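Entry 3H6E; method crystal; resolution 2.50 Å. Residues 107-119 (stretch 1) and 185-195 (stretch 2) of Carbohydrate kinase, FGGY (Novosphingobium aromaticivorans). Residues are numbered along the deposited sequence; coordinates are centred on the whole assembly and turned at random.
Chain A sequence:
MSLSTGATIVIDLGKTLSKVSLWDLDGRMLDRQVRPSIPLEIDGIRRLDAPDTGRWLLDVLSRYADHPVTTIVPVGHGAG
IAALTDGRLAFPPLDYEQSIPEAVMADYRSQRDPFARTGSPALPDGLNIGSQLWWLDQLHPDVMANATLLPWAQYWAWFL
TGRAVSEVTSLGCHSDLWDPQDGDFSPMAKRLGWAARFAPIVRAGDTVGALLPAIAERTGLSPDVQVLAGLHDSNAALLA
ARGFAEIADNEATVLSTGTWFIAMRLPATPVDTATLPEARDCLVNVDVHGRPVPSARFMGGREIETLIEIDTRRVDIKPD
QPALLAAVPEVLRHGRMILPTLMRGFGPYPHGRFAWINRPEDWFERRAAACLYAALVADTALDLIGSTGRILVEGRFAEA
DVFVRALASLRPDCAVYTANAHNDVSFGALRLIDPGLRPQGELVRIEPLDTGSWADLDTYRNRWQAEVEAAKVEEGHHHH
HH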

ATOM      1  N   ASP A 107       2.793 -14.863 -23.067  1.00 31.12           N
ATOM      2  CA  ASP A 107       2.614 -13.978 -24.211  1.00 32.74           C
ATOM      3  C   ASP A 107       2.680 -12.525 -23.762  1.00 31.84           C
ATOM      4  O   ASP A 107       3.343 -11.698 -24.389  1.00 31.31           O
ATOM      5  CB  ASP A 107       1.274 -14.245 -24.902  1.00 34.83           C
ATOM      6  CG  ASP A 107       1.237 -15.587 -25.605  1.00 37.38           C
ATOM      7  OD1 ASP A 107       2.027 -16.479 -25.223  1.00 38.23           O
ATOM      8  OD2 ASP A 107       0.420 -15.750 -26.537  1.00 38.51           O
ATOM      9  N   TYR A 108       1.982 -12.219 -22.673  1.00 30.85           N
ATOM     10  CA  TYR A 108       1.994 -10.872 -22.125  1.00 30.67           C
ATOM     11  C   TYR A 108       3.374 -10.517 -21.583  1.00 29.03           C
ATOM     12  O   TYR A 108       3.917  -9.458 -21.890  1.00 27.82           O
ATOM     13  CB  TYR A 108       0.942 -10.717 -21.029  1.00 28.21           C
ATOM     14  CG  TYR A 108       0.987  -9.361 -20.368  1.00 27.80           C
ATOM     15  CD1 TYR A 108       0.641  -8.215 -21.076  1.00 29.15           C
ATOM     16  CD2 TYR A 108       1.378  -9.221 -19.041  1.00 25.72           C
ATOM     17  CE1 TYR A 108       0.682  -6.967 -20.483  1.00 28.27           C
ATOM     18  CE2 TYR A 108       1.420  -7.977 -18.437  1.00 24.68           C
ATOM     19  CZ  TYR A 108       1.073  -6.854 -19.165  1.00 26.60           C
ATOM     20  OH  TYR A 108       1.116  -5.612 -18.574  1.00 26.90           O
ATOM     21  N   ARG A 109       3.937 -11.416 -20.785  1.00 28.31           N
ATOM     22  CA  ARG A 109       5.228 -11.179 -20.145  1.00 30.27           C
ATOM     23  C   ARG A 109       6.325 -10.764 -21.124  1.00 30.73           C
ATOM     24  O   ARG A 109       7.215  -9.990 -20.770  1.00 30.11           O
ATOM     25  CB  ARG A 109       5.680 -12.423 -19.375  1.00 27.77           C
ATOM     26  CG  ARG A 109       5.028 -12.583 -18.028  1.00 28.35           C
ATOM     27  CD  ARG A 109       5.524 -11.544 -17.054  1.00 27.26           C
ATOM     28  NE  ARG A 109       4.742 -11.547 -15.822  1.00 28.52           N
ATOM     29  CZ  ARG A 109       4.892 -12.433 -14.844  1.00 26.94           C
ATOM     30  NH1 ARG A 109       5.794 -13.397 -14.961  1.00 23.74           N
ATOM     31  NH2 ARG A 109       4.137 -12.357 -13.755  1.00 24.75           N
ATOM     32  N   SER A 110       6.265 -11.281 -22.348  1.00 30.32           N
ATOM     33  CA  SER A 110       7.351 -11.080 -23.310  1.00 32.82           C
ATOM     34  C   SER A 110       7.190  -9.801 -24.123  1.00 30.77           C
ATOM     35  O   SER A 110       8.001  -9.510 -25.001  1.00 31.94           O
ATOM     36  CB  SER A 110       7.498 -12.294 -24.241  1.00 33.67           C
ATOM     37  OG  SER A 110       6.288 -12.574 -24.929  1.00 35.06           O
ATOM     38  N   GLN A 111       6.155  -9.032 -23.815  1.00 30.35           N
ATOM     39  CA  GLN A 111       5.854  -7.822 -24.572  1.00 30.02           C
ATOM     40  C   GLN A 111       5.773  -6.579 -23.667  1.00 28.54           C
ATOM     41  O   GLN A 111       5.483  -5.473 -24.127  1.00 27.94           O
ATOM     42  CB  GLN A 111       4.583  -8.045 -25.409  1.00 29.30           C
ATOM     43  CG  GLN A 111       3.764  -6.820 -25.720  1.00 28.68           C
ATOM     44  CD  GLN A 111       2.814  -6.476 -24.598  1.00 31.21           C
ATOM     45  OE1 GLN A 111       2.905  -7.028 -23.499  1.00 30.43           O
ATOM     46  NE2 GLN A 111       1.892  -5.564 -24.866  1.00 32.12           N
ATOM     47  N   ARG A 112       6.068  -6.767 -22.383  1.00 27.68           N
ATOM     48  CA  ARG A 112       6.082  -5.670 -21.413  1.00 25.91           C
ATOM     49  C   ARG A 112       7.241  -4.688 -21.634  1.00 26.14           C
ATOM     50  O   ARG A 112       8.259  -5.030 -22.246  1.00 25.01           O
ATOM     51  CB  ARG A 112       6.145  -6.229 -19.989  1.00 26.81           C
ATOM     52  CG  ARG A 112       4.864  -6.912 -19.522  1.00 26.45           C
ATOM     53  CD  ARG A 112       5.090  -7.703 -18.235  1.00 25.23           C
ATOM     54  NE  ARG A 112       5.066  -6.870 -17.032  1.00 25.37           N
ATOM     55  CZ  ARG A 112       6.145  -6.455 -16.368  1.00 25.91           C
ATOM     56  NH1 ARG A 112       7.360  -6.782 -16.783  1.00 25.85           N
ATOM     57  NH2 ARG A 112       6.007  -5.709 -15.279  1.00 23.56           N
ATOM     58  N   ASP A 113       7.075  -3.465 -21.136  1.00 24.17           N
ATOM     59  CA  ASP A 113       8.131  -2.457 -21.192  1.00 23.87           C
ATOM     60  C   ASP A 113       9.221  -2.793 -20.180  1.00 24.01           C
ATOM     61  O   ASP A 113       9.004  -3.606 -19.290  1.00 24.35           O
ATOM     62  CB  ASP A 113       7.563  -1.069 -20.896  1.00 24.41           C
ATOM     63  CG  ASP A 113       6.807  -0.489 -22.063  1.00 24.84           C
ATOM     64  OD1 ASP A 113       7.063  -0.911 -23.205  1.00 28.31           O
ATOM     65  OD2 ASP A 113       5.959   0.396 -21.841  1.00 26.45           O
ATOM     66  N   PRO A 114      10.402  -2.168 -20.314  1.00 24.25           N
ATOM     67  CA  PRO A 114      11.488  -2.445 -19.369  1.00 23.92           C
ATOM     68  C   PRO A 114      11.158  -1.872 -17.991  1.00 23.97           C
ATOM     69  O   PRO A 114      10.471  -0.854 -17.903  1.00 23.47           O
ATOM     70  CB  PRO A 114      12.687  -1.694 -19.972  1.00 23.57           C
ATOM     71  CG  PRO A 114      12.286  -1.337 -21.370  1.00 22.19           C
ATOM     72  CD  PRO A 114      10.800  -1.186 -21.335  1.00 23.99           C
ATOM     73  N   PHE A 115      11.645  -2.514 -16.935  1.00 22.31           N
ATOM     74  CA  PHE A 115      11.390  -2.046 -15.578  1.00 25.49           C
ATOM     75  C   PHE A 115      11.905  -0.620 -15.373  1.00 25.35           C
ATOM     76  O   PHE A 115      11.465   0.088 -14.466  1.00 25.11           O
ATOM     77  CB  PHE A 115      12.022  -2.993 -14.555  1.00 24.98           C
ATOM     78  CG  PHE A 115      11.960  -2.489 -13.141  1.00 25.54           C
ATOM     79  CD1 PHE A 115      13.011  -1.763 -12.604  1.00 26.17           C
ATOM     80  CD2 PHE A 115      10.850  -2.739 -12.351  1.00 24.95           C
ATOM     81  CE1 PHE A 115      12.957  -1.299 -11.303  1.00 27.01           C
ATOM     82  CE2 PHE A 115      10.786  -2.277 -11.054  1.00 23.58           C
ATOM     83  CZ  PHE A 115      11.842  -1.554 -10.527  1.00 26.14           C
ATOM     84  N   ALA A 116      12.829  -0.201 -16.228  1.00 24.15           N
ATOM     85  CA  ALA A 116      13.448   1.112 -16.090  1.00 26.70           C
ATOM     86  C   ALA A 116      12.525   2.266 -16.491  1.00 24.66           C
ATOM     87  O   ALA A 116      12.717   3.395 -16.042  1.00 27.35           O
ATOM     88  CB  ALA A 116      14.757   1.171 -16.875  1.00 26.56           C
ATOM     89  N   ARG A 117      11.537   1.988 -17.339  1.00 23.58           N
ATOM     90  CA  ARG A 117      10.548   3.001 -17.716  1.00 25.19           C
ATOM     91  C   ARG A 117       9.343   2.978 -16.781  1.00 26.14           C
ATOM     92  O   ARG A 117       8.733   4.015 -16.517  1.00 25.21           O
ATOM     93  CB  ARG A 117      10.058   2.798 -19.156  1.00 25.79           C
ATOM     94  CG  ARG A 117      10.928   3.434 -20.226  1.00 27.97           C
ATOM     95  CD  ARG A 117      10.985   4.956 -20.100  1.00 29.70           C
ATOM     96  NE  ARG A 117       9.980   5.660 -20.900  1.00 27.02           N
ATOM     97  CZ  ARG A 117       9.933   5.650 -22.231  1.00 28.97           C
ATOM     98  NH1 ARG A 117      10.815   4.942 -22.931  1.00 28.07           N
ATOM     99  NH2 ARG A 117       8.988   6.329 -22.869  1.00 28.93           N
ATOM    100  N   THR A 118       9.006   1.791 -16.281  1.00 24.33           N
ATOM    101  CA  THR A 118       7.729   1.581 -15.603  1.00 24.87           C
ATOM    102  C   THR A 118       7.799   1.508 -14.078  1.00 24.87           C
ATOM    103  O   THR A 118       6.869   1.926 -13.393  1.00 23.59           O
ATOM    104  CB  THR A 118       7.044   0.301 -16.119  1.00 23.76           C
ATOM    105  OG1 THR A 118       7.878  -0.832 -15.841  1.00 22.43           O
ATOM    106  CG2 THR A 118       6.806   0.400 -17.617  1.00 23.87           C
ATOM    107  N   GLY A 119       8.887   0.963 -13.546  1.00 24.29           N
ATOM    108  CA  GLY A 119       8.974   0.736 -12.118  1.00 22.96           C
ATOM    109  C   GLY A 119       7.944  -0.293 -11.696  1.00 23.17           C
ATOM    110  O   GLY A 119       7.704  -0.510 -10.505  1.00 20.92           O
ATOM    111  N   PHE A 185       1.381   7.654 -19.461  1.00 23.53           N
ATOM    112  CA  PHE A 185       1.198   6.232 -19.713  1.00 22.99           C
ATOM    113  C   PHE A 185       2.478   5.635 -20.282  1.00 21.75           C
ATOM    114  O   PHE A 185       3.284   6.336 -20.894  1.00 21.60           O
ATOM    115  CB  PHE A 185       0.043   5.999 -20.685  1.00 23.01           C
ATOM    116  CG  PHE A 185      -1.317   6.195 -20.077  1.00 22.10           C
ATOM    117  CD1 PHE A 185      -2.023   7.368 -20.290  1.00 22.22           C
ATOM    118  CD2 PHE A 185      -1.895   5.200 -19.304  1.00 22.09           C
ATOM    119  CE1 PHE A 185      -3.277   7.549 -19.742  1.00 23.00           C
ATOM    120  CE2 PHE A 185      -3.149   5.373 -18.749  1.00 23.68           C
ATOM    121  CZ  PHE A 185      -3.842   6.553 -18.969  1.00 25.16           C
ATOM    122  N   SER A 186       2.665   4.338 -20.077  1.00 20.37           N
ATOM    123  CA  SER A 186       3.843   3.656 -20.593  1.00 22.51           C
ATOM    124  C   SER A 186       3.778   3.483 -22.112  1.00 25.60           C
ATOM    125  O   SER A 186       2.693   3.485 -22.703  1.00 25.11           O
ATOM    126  CB  SER A 186       4.008   2.295 -19.922  1.00 23.59           C
ATOM    127  OG  SER A 186       2.877   1.478 -20.148  1.00 23.87           O
ATOM    128  N   PRO A 187       4.949   3.342 -22.750  1.00 25.62           N
ATOM    129  CA  PRO A 187       5.003   3.050 -24.183  1.00 24.80           C
ATOM    130  C   PRO A 187       4.052   1.914 -24.534  1.00 26.11           C
ATOM    131  O   PRO A 187       3.325   2.004 -25.523  1.00 28.50           O
ATOM    132  CB  PRO A 187       6.448   2.598 -24.383  1.00 24.54           C
ATOM    133  CG  PRO A 187       7.211   3.329 -23.342  1.00 25.60           C
ATOM    134  CD  PRO A 187       6.292   3.491 -22.161  1.00 25.59           C
HETATM  135  N   MSE A 188       4.054   0.865 -23.719  1.00 25.16           N
HETATM  136  CA  MSE A 188       3.232  -0.312 -23.978  1.00 27.37           C
HETATM  137  C   MSE A 188       1.739  -0.002 -23.995  1.00 27.38           C
HETATM  138  O   MSE A 188       1.036  -0.359 -24.937  1.00 27.24           O
HETATM  139  CB  MSE A 188       3.504  -1.407 -22.946  1.00 26.22           C
HETATM  140  CG  MSE A 188       2.645  -2.643 -23.160  1.00 28.49           C
HETATM  141 SE   MSE A 188       2.584  -3.863 -21.639  1.00 38.58          SE
HETATM  142  CE  MSE A 188       1.734  -2.689 -20.330  1.00 26.82           C
ATOM    143  N   ALA A 189       1.260   0.653 -22.942  1.00 26.89           N
ATOM    144  CA  ALA A 189      -0.162   0.956 -22.816  1.00 26.67           C
ATOM    145  C   ALA A 189      -0.651   1.841 -23.960  1.00 25.79           C
ATOM    146  O   ALA A 189      -1.801   1.744 -24.384  1.00 25.48           O
ATOM    147  CB  ALA A 189      -0.448   1.607 -21.474  1.00 23.73           C
ATOM    148  N   LYS A 190       0.229   2.708 -24.449  1.00 25.69           N
ATOM    149  CA  LYS A 190      -0.094   3.561 -25.587  1.00 26.83           C
ATOM    150  C   LYS A 190      -0.135   2.722 -26.862  1.00 27.53           C
ATOM    151  O   LYS A 190      -1.109   2.755 -27.613  1.00 25.41           O
ATOM    152  CB  LYS A 190       0.931   4.689 -25.722  1.00 22.65           C
ATOM    153  CG  LYS A 190       0.771   5.779 -24.679  1.00 24.71           C
ATOM    154  CD  LYS A 190       1.906   6.791 -24.721  1.00 22.46           C
ATOM    155  CE  LYS A 190       1.586   7.979 -23.816  1.00 23.43           C
ATOM    156  NZ  LYS A 190       2.724   8.932 -23.675  1.00 24.53           N
ATOM    157  N   ARG A 191       0.932   1.958 -27.071  1.00 25.43           N
ATOM    158  CA  ARG A 191       1.092   1.089 -28.231  1.00 27.87           C
ATOM    159  C   ARG A 191      -0.135   0.205 -28.482  1.00 28.92           C
ATOM    160  O   ARG A 191      -0.627   0.108 -29.612  1.00 25.04           O
ATOM    161  CB  ARG A 191       2.315   0.202 -28.007  1.00 29.38           C
ATOM    162  CG  ARG A 191       3.213   0.040 -29.203  1.00 29.89           C
ATOM    163  CD  ARG A 191       4.289  -0.990 -28.906  1.00 32.31           C
ATOM    164  NE  ARG A 191       3.712  -2.292 -28.581  1.00 33.62           N
ATOM    165  CZ  ARG A 191       3.869  -2.915 -27.419  1.00 32.31           C
ATOM    166  NH1 ARG A 191       4.600  -2.364 -26.460  1.00 33.27           N
ATOM    167  NH2 ARG A 191       3.303  -4.094 -27.219  1.00 33.36           N
ATOM    168  N   LEU A 192      -0.616  -0.443 -27.423  1.00 27.43           N
ATOM    169  CA  LEU A 192      -1.726  -1.388 -27.518  1.00 25.30           C
ATOM    170  C   LEU A 192      -3.079  -0.696 -27.649  1.00 26.57           C
ATOM    171  O   LEU A 192      -4.099  -1.351 -27.862  1.00 28.24           O
ATOM    172  CB  LEU A 192      -1.742  -2.305 -26.295  1.00 25.74           C
ATOM    173  CG  LEU A 192      -0.566  -3.265 -26.115  1.00 28.39           C
ATOM    174  CD1 LEU A 192      -0.635  -3.920 -24.744  1.00 26.08           C
ATOM    175  CD2 LEU A 192      -0.539  -4.317 -27.219  1.00 26.73           C
ATOM    176  N   GLY A 193      -3.092   0.623 -27.511  1.00 27.50           N
ATOM    177  CA  GLY A 193      -4.336   1.367 -27.561  1.00 26.03           C
ATOM    178  C   GLY A 193      -5.069   1.360 -26.230  1.00 27.78           C
ATOM    179  O   GLY A 193      -6.210   1.810 -26.142  1.00 28.52           O
ATOM    180  N   TRP A 194      -4.415   0.850 -25.189  1.00 26.60           N
ATOM    181  CA  TRP A 194      -5.016   0.824 -23.859  1.00 27.40           C
ATOM    182  C   TRP A 194      -5.134   2.227 -23.265  1.00 27.29           C
ATOM    183  O   TRP A 194      -6.153   2.573 -22.664  1.00 25.45           O
ATOM    184  CB  TRP A 194      -4.224  -0.083 -22.913  1.00 26.64           C
ATOM    185  CG  TRP A 194      -4.353  -1.552 -23.230  1.00 29.20           C
ATOM    186  CD1 TRP A 194      -5.195  -2.126 -24.139  1.00 28.55           C
ATOM    187  CD2 TRP A 194      -3.638  -2.630 -22.609  1.00 27.95           C
ATOM    188  NE1 TRP A 194      -5.037  -3.493 -24.134  1.00 28.75           N
ATOM    189  CE2 TRP A 194      -4.089  -3.827 -23.202  1.00 28.36           C
ATOM    190  CE3 TRP A 194      -2.658  -2.699 -21.614  1.00 25.81           C
ATOM    191  CZ2 TRP A 194      -3.594  -5.077 -22.835  1.00 27.88           C
ATOM    192  CZ3 TRP A 194      -2.168  -3.939 -21.249  1.00 26.47           C
ATOM    193  CH2 TRP A 194      -2.636  -5.112 -21.860  1.00 26.59           C
ATOM    194  N   ALA A 195      -4.090   3.029 -23.439  1.00 25.75           N
ATOM    195  CA  ALA A 195      -4.060   4.379 -22.884  1.00 26.52           C
ATOM    196  C   ALA A 195      -5.225   5.224 -23.387  1.00 25.48           C
ATOM    197  O   ALA A 195      -5.745   6.074 -22.666  1.00 24.98           O
ATOM    198  CB  ALA A 195      -2.735   5.058 -23.204  1.00 26.47           C
TER

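The contact between these two stretches is small, with 472 Å² buried in all, and it is organised round Asp113 and Met188, whose CA atoms lie 6.0 Å apart. Asp113 sits in the loop between two helical segments of stretch 1; Met188, present as selenomethionine, lies in the first turn of the helix in stretch 2. The CA-to-CB bond of each points toward the other stretch.

One hydrogen bond crosses the contact. Met188 N donates to Asp113 OD2 at 2.7 Å, with an N-H...O angle of 157°. The choice of donor is instructive: amides in the first turn of a helix have no carbonyl of their own helix to bind, so a carboxylate arriving from another part of the chain meets both a free N-H and the positive end of the helix dipole. With chi1 in the m well, Asp113 brings OD2 over this turn, also placing it 3.1 Å from Pro187 CD and 3.3 Å from Ser186 CB. Proline suits its place in the turn, since it has no amide hydrogen to leave unpaired. Ser186, at the N-cap position, covers another amide from within its own stretch: its OG accepts a weak bond from Ala189 N at 3.3 Å. The helix start is thus served by one local side chain and one distant in sequence.

Beyond the carboxylate the contact becomes apolar. The Met188 side chain runs out t, t, p, a long flexible arm able to follow the uneven surface of stretch 1. Its SE lies 3.8 Å from Tyr108 CE1 and 3.9 Å from Arg112 CA, while its CE is 3.5 Å from Tyr108 OH. The selenium approaches the tyrosine ring obliquely. Tyr108 starts sideways to the other stretch, but its end comes nearer, and its CE1 also meets Trp194 CH2 at 4.0 Å, at the edge of the indole. Its hydroxyl is hydrogen-bonded elsewhere in the structure, so this buried aromatic can pack here without leaving its polar end unsatisfied.

Gln111 covers as much area as Met188. Its CA-to-CB bond is sideways to stretch 2, but the side chain is long enough to bring its terminal amide among the side chains of Met188, Arg191 and Leu192, so that one polar tip fills the space between a selenomethionine, an arginine and a leucine.

Arginines occupy the more exposed margin. Arg117 lays one face of its guanidinium over Pro187, with Arg117 NH2 3.5 Å from Pro187 CG, a flat group against a compact ring. Arg191 NH1 stands 4.3 Å from Asp113 OD1, beyond a salt bridge, so its charge complements the carboxylate only at longer range.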